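Local coordinates for protein osa (PDB 4O7K) that suppresses the oncogenicity of Agrobacterium tumefaciens, acting as a plasmid fertility inhibition factor of the ParB/Srx superfamily, at residues A[55-60]-A[144-149]. The protein carries 1 engineered substitution. Sequence-based numbering, arbitrary orientation.
With PO4 (phosphate ion), chain C.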
loop_
_atom_site.group_PDB
_atom_site.type_symbol
_atom_site.label_atom_id
_atom_site.label_comp_id
_atom_site.label_asym_id
_atom_site.label_seq_id
_atom_site.Cartn_x
_atom_site.Cartn_y
_atom_site.Cartn_z
ATOM N N ALA A 55 -11.451 -0.336 -7.834
ATOM C CA ALA A 55 -10.189 0.175 -8.351
ATOM C C ALA A 55 -9.433 -0.969 -9.019
ATOM O O ALA A 55 -9.678 -2.144 -8.720
ATOM C CB ALA A 55 -9.352 0.805 -7.235
ATOM N N PHE A 56 -8.537 -0.622 -9.939
ATOM C CA PHE A 56 -7.690 -1.607 -10.599
ATOM C C PHE A 56 -6.232 -1.163 -10.563
ATOM O O PHE A 56 -5.928 0.013 -10.771
ATOM C CB PHE A 56 -8.137 -1.830 -12.043
ATOM C CG PHE A 56 -9.479 -2.491 -12.155
ATOM C CD1 PHE A 56 -10.641 -1.740 -12.071
ATOM C CD2 PHE A 56 -9.580 -3.864 -12.321
ATOM C CE1 PHE A 56 -11.890 -2.354 -12.156
ATOM C CE2 PHE A 56 -10.834 -4.485 -12.416
ATOM C CZ PHE A 56 -11.984 -3.727 -12.332
ATOM N N MET A 57 -5.334 -2.108 -10.291
ATOM C CA MET A 57 -3.911 -1.826 -10.281
ATOM C C MET A 57 -3.167 -2.893 -11.062
ATOM O O MET A 57 -3.704 -3.975 -11.306
ATOM C CB MET A 57 -3.381 -1.731 -8.843
ATOM C CG MET A 57 -4.077 -0.658 -8.014
ATOM S SD MET A 57 -3.245 -0.365 -6.440
ATOM C CE MET A 57 -1.985 0.778 -6.995
ATOM N N THR A 58 -1.929 -2.584 -11.446
ATOM C CA THR A 58 -1.148 -3.484 -12.277
ATOM C C THR A 58 0.326 -3.502 -11.879
ATOM O O THR A 58 0.847 -2.523 -11.353
ATOM C CB THR A 58 -1.244 -3.102 -13.768
ATOM O OG1 THR A 58 -0.463 -4.020 -14.540
ATOM C CG2 THR A 58 -0.723 -1.682 -13.997
ATOM N N ALA A 59 0.992 -4.621 -12.138
ATOM C CA ALA A 59 2.429 -4.726 -11.896
ATOM C C ALA A 59 3.224 -4.558 -13.192
ATOM O O ALA A 59 4.356 -5.033 -13.299
ATOM C CB ALA A 59 2.758 -6.068 -11.247
ATOM N N SER A 60 2.631 -3.882 -14.174
ATOM C CA SER A 60 3.235 -3.784 -15.497
ATOM C C SER A 60 4.576 -3.061 -15.463
ATOM O O SER A 60 5.439 -3.308 -16.302
ATOM C CB SER A 60 2.283 -3.078 -16.467
ATOM O OG SER A 60 2.127 -1.716 -16.129
ATOM N N MET A 144 -1.831 6.890 -0.557
ATOM C CA MET A 144 -2.759 7.698 0.235
ATOM C C MET A 144 -4.203 7.484 -0.213
ATOM O O MET A 144 -5.120 7.393 0.607
ATOM C CB MET A 144 -2.412 9.187 0.138
ATOM C CG MET A 144 -1.072 9.573 0.745
ATOM S SD MET A 144 -0.850 11.355 0.599
ATOM C CE MET A 144 0.897 11.535 1.006
ATOM N N TRP A 145 -4.393 7.425 -1.525
ATOM C CA TRP A 145 -5.724 7.246 -2.095
ATOM C C TRP A 145 -6.319 5.947 -1.554
ATOM O O TRP A 145 -7.429 5.942 -1.023
ATOM C CB TRP A 145 -5.662 7.238 -3.630
ATOM C CG TRP A 145 -7.030 7.262 -4.305
ATOM C CD1 TRP A 145 -7.718 8.366 -4.742
ATOM C CD2 TRP A 145 -7.861 6.130 -4.608
ATOM N NE1 TRP A 145 -8.921 7.988 -5.297
ATOM C CE2 TRP A 145 -9.034 6.621 -5.226
ATOM C CE3 TRP A 145 -7.728 4.748 -4.412
ATOM C CZ2 TRP A 145 -10.060 5.783 -5.653
ATOM C CZ3 TRP A 145 -8.747 3.918 -4.838
ATOM C CH2 TRP A 145 -9.901 4.439 -5.455
ATOM N N LEU A 146 -5.543 4.863 -1.631
ATOM C CA LEU A 146 -6.003 3.550 -1.189
ATOM C C LEU A 146 -6.315 3.560 0.296
ATOM O O LEU A 146 -7.337 3.037 0.731
ATOM C CB LEU A 146 -4.961 2.461 -1.507
ATOM C CG LEU A 146 -4.670 2.156 -2.985
ATOM C CD1 LEU A 146 -3.305 1.494 -3.136
ATOM C CD2 LEU A 146 -5.749 1.259 -3.569
ATOM N N LEU A 147 -5.433 4.176 1.070
ATOM C CA LEU A 147 -5.603 4.233 2.519
ATOM C C LEU A 147 -6.830 5.063 2.914
ATOM O O LEU A 147 -7.646 4.640 3.744
ATOM C CB LEU A 147 -4.341 4.791 3.164
ATOM C CG LEU A 147 -3.160 3.823 3.160
ATOM C CD1 LEU A 147 -1.960 4.490 3.823
ATOM C CD2 LEU A 147 -3.538 2.515 3.866
ATOM N N ALA A 148 -6.967 6.233 2.299
ATOM C CA ALA A 148 -8.085 7.123 2.602
ATOM C C ALA A 148 -9.404 6.490 2.177
ATOM O O ALA A 148 -10.448 6.770 2.767
ATOM C CB ALA A 148 -7.897 8.483 1.924
ATOM N N HIS A 149 -9.355 5.619 1.170
ATOM C CA HIS A 149 -10.570 4.929 0.707
ATOM C C HIS A 149 -10.780 3.590 1.408
ATOM O O HIS A 149 -11.690 2.832 1.065
ATOM C CB HIS A 149 -10.527 4.716 -0.805
ATOM C CG HIS A 149 -10.832 5.951 -1.590
ATOM N ND1 HIS A 149 -9.865 6.861 -1.952
ATOM C CD2 HIS A 149 -12.004 6.432 -2.072
ATOM C CE1 HIS A 149 -10.426 7.849 -2.627
ATOM N NE2 HIS A 149 -11.722 7.609 -2.719
HETATM P P PO4 C . -12.674 9.627 -5.457
HETATM O O1 PO4 C . -11.315 10.075 -4.939
HETATM O O2 PO4 C . -13.445 8.940 -4.354
HETATM O O3 PO4 C . -13.473 10.814 -5.940
HETATM O O4 PO4 C . -12.485 8.680 -6.616
#
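Trp-145 touches both strand 55-58 and a bound phosphate: its benzo ring meets Ala-55 CB, 4.0 Å from CZ3, while NE1 gives a hydrogen bond of 3.2 Å to phosphate O1, bent at 138°. A tryptophan suits both ends, offering a wide hydrocarbon surface and one N-H, and alanine is small enough to let the indole come close to the strand. With CG anti to the backbone N (chi1 -171°), the indole overlaps the imidazole of His-149 face to face, ND1 lying over its centre, 3.3 Å above the plane. The imidazole is gripped at both nitrogens: ND1 donates to Trp-145 O at 2.8 Å, from the carbonyl face opposite to that used by His-149 N, and NE2 makes a nearly straight bond of 2.7 Å to phosphate O2. Farther along the strand, Met-57 and Leu-146 meet tip to tip, SD 3.8 Å from CD1; a flexible thioether and a branched apolar chain suit this buried place. His-52 NE2 also binds the phosphate, which probably came from the crystallisation liquor. The arrangement is that of an alpha/beta core, helix 140-148 packing on a mixed sheet, with a phosphate site of unestablished role at its C-terminal end.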